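Local coordinates for Di-haem cytochrome c peroxidase family protein (Burkholderia thailandensis E264, PDB 6NX0) that probably works as a di-heme cytochrome c peroxidase, carrying two covalently attached heme c groups for peroxide reduction and electron transfer, at residues Arg118-Cys122 and Ala123-Asp127; Pro134-Ser137 and Pro138-Ala142; Arg222-Arg226 and Thr227-Ala231; Asn213-Ser216 and Ala217-Met221; Gly188-Asp192 and Gly193-Thr197. All blocks are in the same frame, centred on the assembly; numbering follows the deposited sequence. Where two conformers were deposited one is given.

Contact 1: Arg118-Cys122 and Ala123-Asp127. With HEC (heme c), chain B.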
# COMPACT_ATOMS: atom_id res chain seq x y z
N ARG A 118 -19.76 -17.37 3.38
CA ARG A 118 -20.12 -16.06 3.91
C ARG A 118 -19.38 -15.79 5.22
O ARG A 118 -18.97 -16.71 5.94
CB ARG A 118 -21.64 -16.00 4.15
N GLY A 119 -19.23 -14.50 5.53
CA GLY A 119 -18.66 -14.08 6.78
C GLY A 119 -17.49 -13.12 6.69
O GLY A 119 -17.08 -12.54 7.70
N MET A 120 -16.96 -12.95 5.50
CA MET A 120 -15.81 -12.07 5.27
C MET A 120 -16.26 -10.88 4.44
O MET A 120 -16.87 -11.04 3.38
CB MET A 120 -14.69 -12.85 4.57
CG MET A 120 -13.66 -11.99 3.88
SD MET A 120 -12.17 -12.90 3.42
CE MET A 120 -11.35 -12.94 4.98
N SER A 121 -16.02 -9.68 4.96
CA SER A 121 -16.24 -8.43 4.25
C SER A 121 -14.87 -7.81 3.94
O SER A 121 -13.83 -8.29 4.40
CB SER A 121 -17.06 -7.46 5.10
OG SER A 121 -16.30 -7.06 6.23
N CYS A 122 -14.89 -6.70 3.21
CA CYS A 122 -13.65 -5.93 3.04
C CYS A 122 -13.00 -5.62 4.38
O CYS A 122 -11.76 -5.65 4.51
CB CYS A 122 -13.93 -4.61 2.33
SG CYS A 122 -14.82 -4.70 0.77
N ALA A 123 -13.81 -5.30 5.39
CA ALA A 123 -13.28 -4.95 6.69
C ALA A 123 -12.54 -6.09 7.38
O ALA A 123 -11.77 -5.82 8.31
CB ALA A 123 -14.43 -4.47 7.58
N SER A 124 -12.76 -7.34 6.94
CA SER A 124 -12.05 -8.50 7.48
C SER A 124 -10.55 -8.45 7.23
O SER A 124 -9.79 -9.16 7.91
CB SER A 124 -12.60 -9.79 6.87
OG SER A 124 -13.98 -9.93 7.15
N CYS A 125 -10.10 -7.63 6.28
CA CYS A 125 -8.68 -7.41 6.03
C CYS A 125 -8.28 -5.95 6.10
O CYS A 125 -7.11 -5.63 5.86
CB CYS A 125 -8.30 -7.97 4.66
SG CYS A 125 -8.57 -9.75 4.60
N HIS A 126 -9.20 -5.06 6.39
CA HIS A 126 -9.01 -3.61 6.42
C HIS A 126 -9.87 -3.13 7.59
O HIS A 126 -10.98 -2.64 7.40
CB HIS A 126 -9.43 -2.97 5.10
CG HIS A 126 -8.65 -3.44 3.91
ND1 HIS A 126 -7.34 -3.07 3.69
CD2 HIS A 126 -8.99 -4.24 2.87
CE1 HIS A 126 -6.92 -3.61 2.56
NE2 HIS A 126 -7.90 -4.32 2.05
N ASP A 127 -9.35 -3.28 8.80
CA ASP A 127 -10.10 -3.08 10.03
C ASP A 127 -10.28 -1.59 10.29
O ASP A 127 -9.29 -0.88 10.44
CB ASP A 127 -9.33 -3.75 11.17
CG ASP A 127 -10.02 -3.65 12.51
OD1 ASP A 127 -11.08 -3.00 12.63
OD2 ASP A 127 -9.48 -4.27 13.45
FE HEC B . -8.05 -5.23 0.08
CHA HEC B . -5.12 -4.00 -1.31
CHB HEC B . -9.73 -2.53 -1.10
CHC HEC B . -11.04 -6.86 0.57
CHD HEC B . -6.39 -8.06 1.14
NA HEC B . -7.50 -3.55 -0.92
C1A HEC B . -6.26 -3.24 -1.43
C2A HEC B . -6.33 -1.96 -2.06
C3A HEC B . -7.58 -1.50 -1.90
C4A HEC B . -8.37 -2.53 -1.27
CMA HEC B . -8.17 -0.23 -2.49
CAA HEC B . -5.16 -1.26 -2.78
CBA HEC B . -4.47 -0.29 -1.84
CGA HEC B . -3.22 0.32 -2.42
O1A HEC B . -2.70 1.26 -1.75
O2A HEC B . -2.68 -0.22 -3.44
NB HEC B . -10.01 -4.81 -0.23
C1B HEC B . -10.49 -3.62 -0.76
C2B HEC B . -11.92 -3.71 -0.82
C3B HEC B . -12.29 -4.94 -0.46
C4B HEC B . -11.10 -5.64 -0.04
CMB HEC B . -12.83 -2.58 -1.31
CAB HEC B . -13.71 -5.53 -0.33
CBB HEC B . -14.34 -5.66 -1.74
NC HEC B . -8.60 -7.08 0.74
C1C HEC B . -9.90 -7.52 0.91
C2C HEC B . -9.84 -8.73 1.70
C3C HEC B . -8.56 -9.07 1.90
C4C HEC B . -7.76 -8.05 1.27
CMC HEC B . -11.07 -9.43 2.30
CAC HEC B . -8.02 -10.07 2.94
CBC HEC B . -8.35 -11.52 2.57
ND HEC B . -6.12 -5.87 -0.02
C1D HEC B . -5.65 -7.08 0.52
C2D HEC B . -4.26 -7.22 0.17
C3D HEC B . -3.90 -6.02 -0.63
C4D HEC B . -5.09 -5.22 -0.71
CMD HEC B . -3.39 -8.43 0.46
CAD HEC B . -2.53 -5.72 -1.27
CBD HEC B . -2.40 -6.65 -2.46
CGD HEC B . -1.31 -6.23 -3.43
O1D HEC B . -0.63 -5.22 -3.17
O2D HEC B . -1.11 -7.01 -4.41
O HOH W 1 -8.01 -6.20 -1.89
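Ser121 and Ser124 hold each other by two bonds running in opposite directions. The backbone N of Ser121 donates to Ser124 OG at 3.0 Å, and the N of Ser124 donates back to Ser121 O at 2.9 Å, from well above the carbonyl plane (59° out of it). With OG lying beside its own backbone N (chi1 -59°), the Ser124 hydroxyl is turned back over the chain to receive the first of these. Ser121 OG accepts in turn from Ala123 N, but only weakly, the N-H pointing past it at 122°. One residue further on, Cys125 N donates to Cys122 O at 3.1 Å in a straighter bond, so the chain coils tightly between the two cysteines. This is the CXXCH motif of a c-type cytochrome: Cys122 SG is bonded to CAB of the heme and Cys125 SG to CAC, both at 1.8 Å, two thioethers on neighbouring pyrrole rings of the porphyrin. His126 follows directly and sends NE2 to the iron at 2.2 Å; a water sits on the other side of the metal. The opposite ring nitrogen, ND1, donates to Phe132 O, which fixes the rotation of the imidazole and probably makes it a more electron-rich ligand. Next to these polar bonds, Met120 lies alongside Ser124, its CG meeting Ser124 CB at 3.9 Å. Its chain runs on to place SD 3.8 Å from heme methyl CMC, while the backbone N of Met120 is bonded to Ser115 OG.

Contact 2: Pro134-Ser137 and Pro138-Ala142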
# COMPACT_ATOMS: atom_id res chain seq x y z
N PRO A 134 -4.98 -4.57 8.13
CA PRO A 134 -5.50 -5.84 8.65
C PRO A 134 -5.21 -6.05 10.12
O PRO A 134 -4.11 -5.79 10.62
CB PRO A 134 -4.80 -6.90 7.78
CG PRO A 134 -3.61 -6.23 7.24
CD PRO A 134 -3.98 -4.80 7.06
N THR A 135 -6.23 -6.55 10.81
CA THR A 135 -6.06 -7.23 12.09
C THR A 135 -6.05 -8.72 11.75
O THR A 135 -7.06 -9.27 11.30
CB THR A 135 -7.16 -6.85 13.07
OG1 THR A 135 -7.02 -5.45 13.38
CG2 THR A 135 -7.06 -7.66 14.32
N LEU A 136 -4.87 -9.33 11.86
CA LEU A 136 -4.65 -10.69 11.38
C LEU A 136 -5.32 -11.73 12.27
O LEU A 136 -5.38 -11.59 13.50
CB LEU A 136 -3.16 -10.97 11.31
CG LEU A 136 -2.36 -10.10 10.33
CD1 LEU A 136 -0.88 -10.41 10.48
CD2 LEU A 136 -2.81 -10.30 8.88
N SER A 137 -5.84 -12.78 11.63
CA SER A 137 -6.43 -13.90 12.33
C SER A 137 -5.36 -14.66 13.10
O SER A 137 -4.17 -14.52 12.84
CB SER A 137 -7.11 -14.83 11.33
OG SER A 137 -6.10 -15.48 10.57
N PRO A 138 -5.76 -15.53 14.03
CA PRO A 138 -4.74 -16.35 14.71
C PRO A 138 -3.91 -17.20 13.76
O PRO A 138 -2.68 -17.28 13.92
CB PRO A 138 -5.58 -17.21 15.67
CG PRO A 138 -6.79 -16.38 15.93
CD PRO A 138 -7.10 -15.71 14.62
N ALA A 139 -4.52 -17.83 12.75
CA ALA A 139 -3.73 -18.64 11.84
C ALA A 139 -2.77 -17.77 11.04
O ALA A 139 -1.66 -18.20 10.72
CB ALA A 139 -4.64 -19.42 10.89
N ALA A 140 -3.19 -16.55 10.71
CA ALA A 140 -2.29 -15.66 9.97
C ALA A 140 -1.11 -15.25 10.83
O ALA A 140 0.03 -15.23 10.36
CB ALA A 140 -3.07 -14.44 9.48
N LEU A 141 -1.37 -14.89 12.08
CA LEU A 141 -0.29 -14.54 13.00
C LEU A 141 0.68 -15.69 13.21
O LEU A 141 1.90 -15.47 13.31
CB LEU A 141 -0.88 -14.11 14.33
CG LEU A 141 -1.57 -12.77 14.36
CD1 LEU A 141 -2.32 -12.62 15.65
CD2 LEU A 141 -0.52 -11.66 14.20
N ALA A 142 0.16 -16.92 13.30
CA ALA A 142 1.02 -18.05 13.62
C ALA A 142 1.77 -18.56 12.41
O ALA A 142 2.74 -19.31 12.56
CB ALA A 142 0.19 -19.20 14.20
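Ser137 caps the helix that begins at Pro138: its OG accepts from Ala140 N at 3.1 Å, with an N-H...O angle of 155°. The hydroxyl is swung between the backbone N and the carbonyl carbon (chi1 70°), the crowded position for a side chain but the one that bends OG back over the first helical turn. There it also rests against the methyl of Ala140, 3.4 Å from OG to CB. The carbonyl of the same serine takes the first true helical bond, Leu141 N to Ser137 O at 2.9 Å, with the N-H pointing nearly along the C=O axis. Beside this polar pair lies an apolar one. Leu136, just before the cap, and Leu141, four residues after it, form a hydrophobic staple: Leu136 CB meets Leu141 CG at 3.9 Å, and the branches continue the contact with Leu136 CD1 against Leu141 CD2, also 3.9 Å, the two chains crossing obliquely. The CB of Leu136 touches Ala140 CB as well, so the leucine straddles the first turn. Further out, Ser137 OG donates to Gln148 OE1, a second bond that sets the direction of the hydroxyl, and Leu136 N is tied to Glu379 OE1, which holds the backbone leading into the staple. Proline as the first helical residue brings no N-H to the helix start, one donor fewer to satisfy. With OG occupied both as acceptor and as donor, the cap has little rotational freedom, and the oxygen that faces the N-terminal end of the helix probably interacts favourably with its dipole.

Contact 3: Arg222-Arg226 and Thr227-Ala231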
# COMPACT_ATOMS: atom_id res chain seq x y z
N ARG A 222 -25.81 -12.87 -8.90
CA ARG A 222 -27.01 -13.57 -8.50
C ARG A 222 -27.17 -13.55 -6.99
O ARG A 222 -28.27 -13.36 -6.48
CB ARG A 222 -26.97 -15.01 -8.99
CG ARG A 222 -27.24 -15.16 -10.48
CD ARG A 222 -26.95 -16.58 -10.97
NE ARG A 222 -27.53 -16.77 -12.30
CZ ARG A 222 -26.99 -16.31 -13.42
NH1 ARG A 222 -25.85 -15.62 -13.40
NH2 ARG A 222 -27.59 -16.54 -14.59
N LYS A 223 -26.06 -13.72 -6.27
CA LYS A 223 -26.12 -13.66 -4.82
C LYS A 223 -26.57 -12.29 -4.33
O LYS A 223 -27.50 -12.17 -3.52
CB LYS A 223 -24.74 -14.03 -4.26
CG LYS A 223 -24.68 -13.93 -2.74
CD LYS A 223 -23.41 -14.55 -2.19
CE LYS A 223 -22.14 -13.86 -2.66
NZ LYS A 223 -20.95 -14.39 -1.91
N ILE A 224 -25.91 -11.22 -4.81
CA ILE A 224 -26.24 -9.88 -4.35
C ILE A 224 -27.66 -9.52 -4.75
O ILE A 224 -28.38 -8.82 -4.01
CB ILE A 224 -25.24 -8.87 -4.93
CG1 ILE A 224 -23.84 -9.06 -4.34
CG2 ILE A 224 -25.75 -7.44 -4.73
CD1 ILE A 224 -22.81 -8.10 -4.90
N GLY A 225 -28.09 -9.98 -5.93
CA GLY A 225 -29.40 -9.59 -6.45
C GLY A 225 -30.55 -10.03 -5.58
O GLY A 225 -31.64 -9.46 -5.69
N ARG A 226 -30.34 -11.02 -4.70
CA ARG A 226 -31.36 -11.54 -3.81
C ARG A 226 -31.38 -10.84 -2.47
O ARG A 226 -32.14 -11.25 -1.59
CB ARG A 226 -31.16 -13.05 -3.59
CG ARG A 226 -31.29 -13.92 -4.83
CD ARG A 226 -30.91 -15.39 -4.54
NE ARG A 226 -30.79 -16.18 -5.77
CZ ARG A 226 -29.67 -16.77 -6.22
NH1 ARG A 226 -29.71 -17.45 -7.36
NH2 ARG A 226 -28.52 -16.70 -5.54
N THR A 227 -30.59 -9.79 -2.30
CA THR A 227 -30.38 -9.16 -1.00
C THR A 227 -30.79 -7.69 -1.04
O THR A 227 -31.02 -7.08 -2.09
CB THR A 227 -28.91 -9.28 -0.53
OG1 THR A 227 -28.08 -8.37 -1.27
CG2 THR A 227 -28.40 -10.70 -0.64
N GLY A 228 -30.83 -7.10 0.16
CA GLY A 228 -31.12 -5.69 0.25
C GLY A 228 -30.09 -4.84 -0.44
O GLY A 228 -30.41 -3.77 -0.98
N LEU A 229 -28.83 -5.28 -0.43
CA LEU A 229 -27.80 -4.56 -1.15
C LEU A 229 -28.12 -4.53 -2.64
O LEU A 229 -27.95 -3.49 -3.30
CB LEU A 229 -26.43 -5.20 -0.90
CG LEU A 229 -25.30 -4.59 -1.70
CD1 LEU A 229 -25.08 -3.11 -1.39
CD2 LEU A 229 -24.02 -5.37 -1.46
N GLY A 230 -28.56 -5.67 -3.17
CA GLY A 230 -28.98 -5.70 -4.57
C GLY A 230 -30.06 -4.69 -4.87
O GLY A 230 -30.04 -4.03 -5.91
N ALA A 231 -31.03 -4.56 -3.97
CA ALA A 231 -32.11 -3.59 -4.16
C ALA A 231 -31.58 -2.16 -4.12
O ALA A 231 -32.01 -1.32 -4.91
CB ALA A 231 -33.20 -3.81 -3.10
O HOH W 2 -33.24 -7.57 -3.78
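Thr227 closes one helix and opens the next, and each of its side-chain atoms meets the turn before it. CB sits 3.6 Å from Ile224 O. From there OG1 bends between the backbone N and the carbonyl carbon (chi1 74°) and donates to that same oxygen at 2.8 Å, lying close to the carbonyl plane, tilted 16° from it. The other branch, CG2, beside the backbone N, reaches back along the chain to Lys223 O at 3.4 Å. The backbone N of Thr227 also donates to Ile224 O, at 3.0 Å but from well above the carbonyl plane, so one oxygen is gripped from two directions by a single residue. A CA-H...O contact adds to this: Gly230 CA comes to 3.2 Å from Ile224 O, an approach that the missing side chain of the glycine permits. Alongside it, Ile224 CG2 lies 3.7 Å from Gly230 CA and touches Leu229 CG from further away. One water donates to both Gly225 O and Thr227 O, the latter at 2.8 Å, bridging the two carbonyls, and Gly225 O is further bonded to Arg242 NE. The geometry is that of a helix-to-helix corner in which the threonine stands at the N-cap of the second helix and bonds a carbonyl oxygen, Ile224 O, of the last turn of the first. Helix 217-225 and helix 228-237 thus meet at a sharp break. Ile224 packs on Met248 and Leu252 of helix 245-260, while Leu229 packs on Arg107 and Val108 of helix 99-109.

Contact 4: Asn213-Ser216 and Ala217-Met221. With NO3 (nitrate ion), chain H.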
# COMPACT_ATOMS: atom_id res chain seq x y z
N ASN A 213 -13.17 -15.15 -2.55
CA ASN A 213 -13.51 -16.44 -3.16
C ASN A 213 -14.92 -16.51 -3.74
O ASN A 213 -15.55 -17.58 -3.77
CB ASN A 213 -13.31 -17.56 -2.14
CG ASN A 213 -13.45 -18.92 -2.73
OD1 ASN A 213 -12.98 -19.20 -3.83
ND2 ASN A 213 -14.09 -19.81 -1.98
N ASN A 214 -15.44 -15.42 -4.27
CA ASN A 214 -16.62 -15.56 -5.12
C ASN A 214 -16.22 -16.25 -6.42
O ASN A 214 -15.14 -16.03 -6.96
CB ASN A 214 -17.27 -14.21 -5.38
CG ASN A 214 -17.79 -13.57 -4.12
OD1 ASN A 214 -18.76 -14.04 -3.52
ND2 ASN A 214 -17.13 -12.53 -3.67
N ALA A 215 -17.11 -17.12 -6.93
CA ALA A 215 -16.72 -18.00 -8.02
C ALA A 215 -16.55 -17.25 -9.33
O ALA A 215 -15.70 -17.60 -10.16
CB ALA A 215 -17.77 -19.11 -8.16
N SER A 216 -17.36 -16.22 -9.55
CA SER A 216 -17.41 -15.48 -10.79
C SER A 216 -18.27 -14.26 -10.57
O SER A 216 -19.04 -14.20 -9.60
CB SER A 216 -18.01 -16.31 -11.92
OG SER A 216 -19.39 -16.51 -11.65
N ALA A 217 -18.16 -13.30 -11.48
CA ALA A 217 -19.06 -12.16 -11.44
C ALA A 217 -20.52 -12.59 -11.58
O ALA A 217 -21.41 -12.00 -10.96
CB ALA A 217 -18.70 -11.15 -12.53
N ALA A 218 -20.79 -13.61 -12.41
CA ALA A 218 -22.16 -14.09 -12.57
C ALA A 218 -22.72 -14.64 -11.26
O ALA A 218 -23.89 -14.41 -10.92
CB ALA A 218 -22.21 -15.15 -13.66
N ALA A 219 -21.90 -15.40 -10.53
CA ALA A 219 -22.34 -15.94 -9.25
C ALA A 219 -22.56 -14.82 -8.24
O ALA A 219 -23.55 -14.83 -7.50
CB ALA A 219 -21.31 -16.94 -8.73
N LEU A 220 -21.63 -13.88 -8.18
CA LEU A 220 -21.76 -12.80 -7.21
C LEU A 220 -22.98 -11.96 -7.51
O LEU A 220 -23.69 -11.54 -6.59
CB LEU A 220 -20.49 -11.95 -7.22
CG LEU A 220 -20.51 -10.73 -6.28
CD1 LEU A 220 -20.66 -11.20 -4.81
CD2 LEU A 220 -19.28 -9.86 -6.47
N MET A 221 -23.23 -11.69 -8.79
CA MET A 221 -24.40 -10.90 -9.18
C MET A 221 -25.68 -11.55 -8.69
O MET A 221 -26.55 -10.89 -8.12
CB MET A 221 -24.43 -10.77 -10.70
CG MET A 221 -25.67 -10.13 -11.28
SD MET A 221 -25.72 -10.34 -13.06
CE MET A 221 -26.24 -12.05 -13.19
N NO3 H . -20.55 -16.55 -5.29
O1 NO3 H . -20.25 -15.41 -5.70
O2 NO3 H . -19.78 -17.56 -5.53
O3 NO3 H . -21.64 -16.66 -4.67
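Ser216 OG accepts from Ala219 N at 3.0 Å with an N-H...O angle of 163°, the capping bond at the start of helix 217-225. The hydroxyl reaches this N-H because it turns between its own backbone N and carbonyl carbon (chi1 69°). The carbonyl of the same residue accepts from Leu220 N, also at 3.0 Å, so Ser216 serves two successive N-H groups of the first turn. Before the cap, Asn214 lies across Leu220, with OD1 3.7 Å from the methyl CD1. The amide is held by outside partners: OD1 accepts from Lys223 NZ, while ND2 donates to Leu114 O and Leu206 O, bonds that fix its rotation. Ala215 makes a thin apolar contact, CB to Ala219 CB at 4.2 Å, and its backbone N donates to O2 of a nitrate at 3.0 Å, almost straight at 167°. The nitrate, probably taken up from the crystallisation liquor, lies beside the first helical turn, its N 3.5 Å from Ala219 CB. An anion here is consistent with a locally positive spot, to which the Lys223 ammonium, itself in a salt bridge with Glu116, and the N-H of Ala215 would contribute.

Contact 5: Gly188-Asp192 and Gly193-Thr197. With HEC (heme c), chain B.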
# COMPACT_ATOMS: atom_id res chain seq x y z
N GLY A 188 -1.02 3.60 -9.89
CA GLY A 188 -1.64 2.28 -9.90
C GLY A 188 -1.84 1.73 -8.51
O GLY A 188 -1.02 1.94 -7.61
N LEU A 189 -2.94 1.00 -8.34
CA LEU A 189 -3.26 0.37 -7.07
C LEU A 189 -2.76 -1.07 -7.05
O LEU A 189 -2.48 -1.68 -8.08
CB LEU A 189 -4.76 0.45 -6.80
CG LEU A 189 -5.23 1.89 -6.57
CD1 LEU A 189 -6.70 2.02 -6.89
CD2 LEU A 189 -4.98 2.30 -5.13
N PHE A 190 -2.63 -1.58 -5.83
CA PHE A 190 -1.84 -2.75 -5.48
C PHE A 190 -0.34 -2.43 -5.56
O PHE A 190 0.07 -1.46 -6.20
CB PHE A 190 -2.15 -3.98 -6.35
CG PHE A 190 -3.56 -4.48 -6.25
CD1 PHE A 190 -4.06 -4.99 -5.06
CD2 PHE A 190 -4.39 -4.47 -7.36
CE1 PHE A 190 -5.35 -5.49 -4.98
CE2 PHE A 190 -5.69 -4.96 -7.30
CZ PHE A 190 -6.16 -5.49 -6.12
N SER A 191 0.48 -3.25 -4.92
CA SER A 191 1.91 -2.98 -4.84
C SER A 191 2.62 -3.17 -6.17
O SER A 191 3.75 -2.68 -6.32
CB SER A 191 2.57 -3.87 -3.79
OG SER A 191 2.17 -3.50 -2.49
N ASP A 192 1.98 -3.85 -7.12
CA ASP A 192 2.49 -3.97 -8.49
C ASP A 192 1.71 -3.11 -9.47
O ASP A 192 1.88 -3.24 -10.69
CB ASP A 192 2.48 -5.44 -8.91
CG ASP A 192 1.09 -6.07 -8.86
OD1 ASP A 192 0.09 -5.32 -8.79
OD2 ASP A 192 0.99 -7.32 -8.89
N GLY A 193 0.86 -2.21 -8.98
CA GLY A 193 0.16 -1.25 -9.81
C GLY A 193 -0.79 -1.83 -10.83
O GLY A 193 -1.18 -1.13 -11.77
N ARG A 194 -1.26 -3.06 -10.63
CA ARG A 194 -2.03 -3.74 -11.67
C ARG A 194 -3.48 -3.25 -11.83
O ARG A 194 -4.11 -3.63 -12.82
CB ARG A 194 -2.03 -5.25 -11.43
CG ARG A 194 -2.81 -5.72 -10.25
CD ARG A 194 -2.64 -7.25 -10.09
NE ARG A 194 -3.41 -7.78 -8.97
CZ ARG A 194 -3.01 -7.75 -7.70
NH1 ARG A 194 -3.79 -8.27 -6.77
NH2 ARG A 194 -1.85 -7.18 -7.36
N ALA A 195 -4.01 -2.41 -10.92
CA ALA A 195 -5.32 -1.79 -11.09
C ALA A 195 -5.13 -0.29 -11.27
O ALA A 195 -4.38 0.33 -10.54
CB ALA A 195 -6.25 -2.07 -9.91
N ASP A 196 -5.82 0.30 -12.25
CA ASP A 196 -5.61 1.70 -12.53
C ASP A 196 -6.43 2.59 -11.61
O ASP A 196 -6.02 3.72 -11.33
CB ASP A 196 -5.98 1.98 -13.99
CG ASP A 196 -5.41 3.28 -14.51
OD1 ASP A 196 -4.22 3.56 -14.27
OD2 ASP A 196 -6.18 4.02 -15.20
N THR A 197 -7.55 2.07 -11.09
CA THR A 197 -8.50 2.84 -10.30
C THR A 197 -9.04 1.98 -9.17
O THR A 197 -8.93 0.76 -9.19
CB THR A 197 -9.69 3.32 -11.13
OG1 THR A 197 -10.44 2.18 -11.55
CG2 THR A 197 -9.23 4.12 -12.35
FE HEC B . -8.05 -5.23 0.08
CHA HEC B . -5.12 -4.00 -1.31
CHB HEC B . -9.73 -2.53 -1.10
CHC HEC B . -11.04 -6.86 0.57
CHD HEC B . -6.39 -8.06 1.14
NA HEC B . -7.50 -3.55 -0.92
C1A HEC B . -6.26 -3.24 -1.43
C2A HEC B . -6.33 -1.96 -2.06
C3A HEC B . -7.58 -1.50 -1.90
C4A HEC B . -8.37 -2.53 -1.27
CMA HEC B . -8.17 -0.23 -2.49
CAA HEC B . -5.16 -1.26 -2.78
CBA HEC B . -4.47 -0.29 -1.84
CGA HEC B . -3.22 0.32 -2.42
O1A HEC B . -2.70 1.26 -1.75
O2A HEC B . -2.68 -0.22 -3.44
NB HEC B . -10.01 -4.81 -0.23
C1B HEC B . -10.49 -3.62 -0.76
C2B HEC B . -11.92 -3.71 -0.82
C3B HEC B . -12.29 -4.94 -0.46
C4B HEC B . -11.10 -5.64 -0.04
CMB HEC B . -12.83 -2.58 -1.31
CAB HEC B . -13.71 -5.53 -0.33
CBB HEC B . -14.34 -5.66 -1.74
NC HEC B . -8.60 -7.08 0.74
C1C HEC B . -9.90 -7.52 0.91
C2C HEC B . -9.84 -8.73 1.70
C3C HEC B . -8.56 -9.07 1.90
C4C HEC B . -7.76 -8.05 1.27
CMC HEC B . -11.07 -9.43 2.30
CAC HEC B . -8.02 -10.07 2.94
CBC HEC B . -8.35 -11.52 2.57
ND HEC B . -6.12 -5.87 -0.02
C1D HEC B . -5.65 -7.08 0.52
C2D HEC B . -4.26 -7.22 0.17
C3D HEC B . -3.90 -6.02 -0.63
C4D HEC B . -5.09 -5.22 -0.71
CMD HEC B . -3.39 -8.43 0.46
CAD HEC B . -2.53 -5.72 -1.27
CBD HEC B . -2.40 -6.65 -2.46
CGD HEC B . -1.31 -6.23 -3.43
O1D HEC B . -0.63 -5.22 -3.17
O2D HEC B . -1.11 -7.01 -4.41
O HOH W 1 -8.01 -6.20 -1.89
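A tight hairpin-like turn carrying residues of the first heme's propionate pocket joins Leu189 to Ala195 by a single antiparallel bridge. Leu189 N donates to Ala195 O at 2.7 Å, in the carbonyl plane, and Ala195 N returns a weak bond to Leu189 O. Arg194 and Ala195 both face Leu189, a classic beta bulge, and a type I turn from Phe190 to Gly193 closes the end, Gly193 N meeting Phe190 O. Within it the guanidinium of Arg194 lies flat on the Phe190 ring in a cation-pi stack, centres 3.7 Å apart and planes at 11°. The arginine is extended from CG to NE after a first torsion of 70°, which carries it back over the turn. Its NH2 meets Asp192 OD1 at 3.0 Å in a salt bridge, the carboxylate standing nearly upright to the guanidinium (86°), and Arg194 N reaches the same oxygen from the opposite face. Asp192 OD2 has a second partner in Arg158. NH2 also donates almost straight to heme O2D at 3.0 Å, in the plane of the guanidinium. Ser191 N takes the other oxygen of that propionate, O1D, at 2.9 Å, while Phe190 N donates to O2A of the second propionate at 2.8 Å. Phe190 CE1 lies 4.1 Å from the iron-bound water. Shared between two carboxylates and stacked on a ring, Arg194 is held firmly, and its charge probably helps to keep the propionate ionised.

Overall arrangement
Along the chain the order is contact 1, contact 2, contact 5, contact 4 and contact 3. Contacts 1 and 5 meet the same heme c from opposite sides of its iron, the first by ligand and thioethers and the second by propionate and water side; their centres lie about 20 Å apart and they do not touch. Contact 2 follows contact 1 after six residues, with centres about 13 Å apart, joined through Asp127 and Thr135. Contacts 4 and 3 sit at the two ends of helix 217-225, centres about 12 Å apart, linked by Lys223 and Asn214. Contacts 1 and 5 thus hold one heme from both sides, while contacts 2, 3 and 4 are helix starts around it.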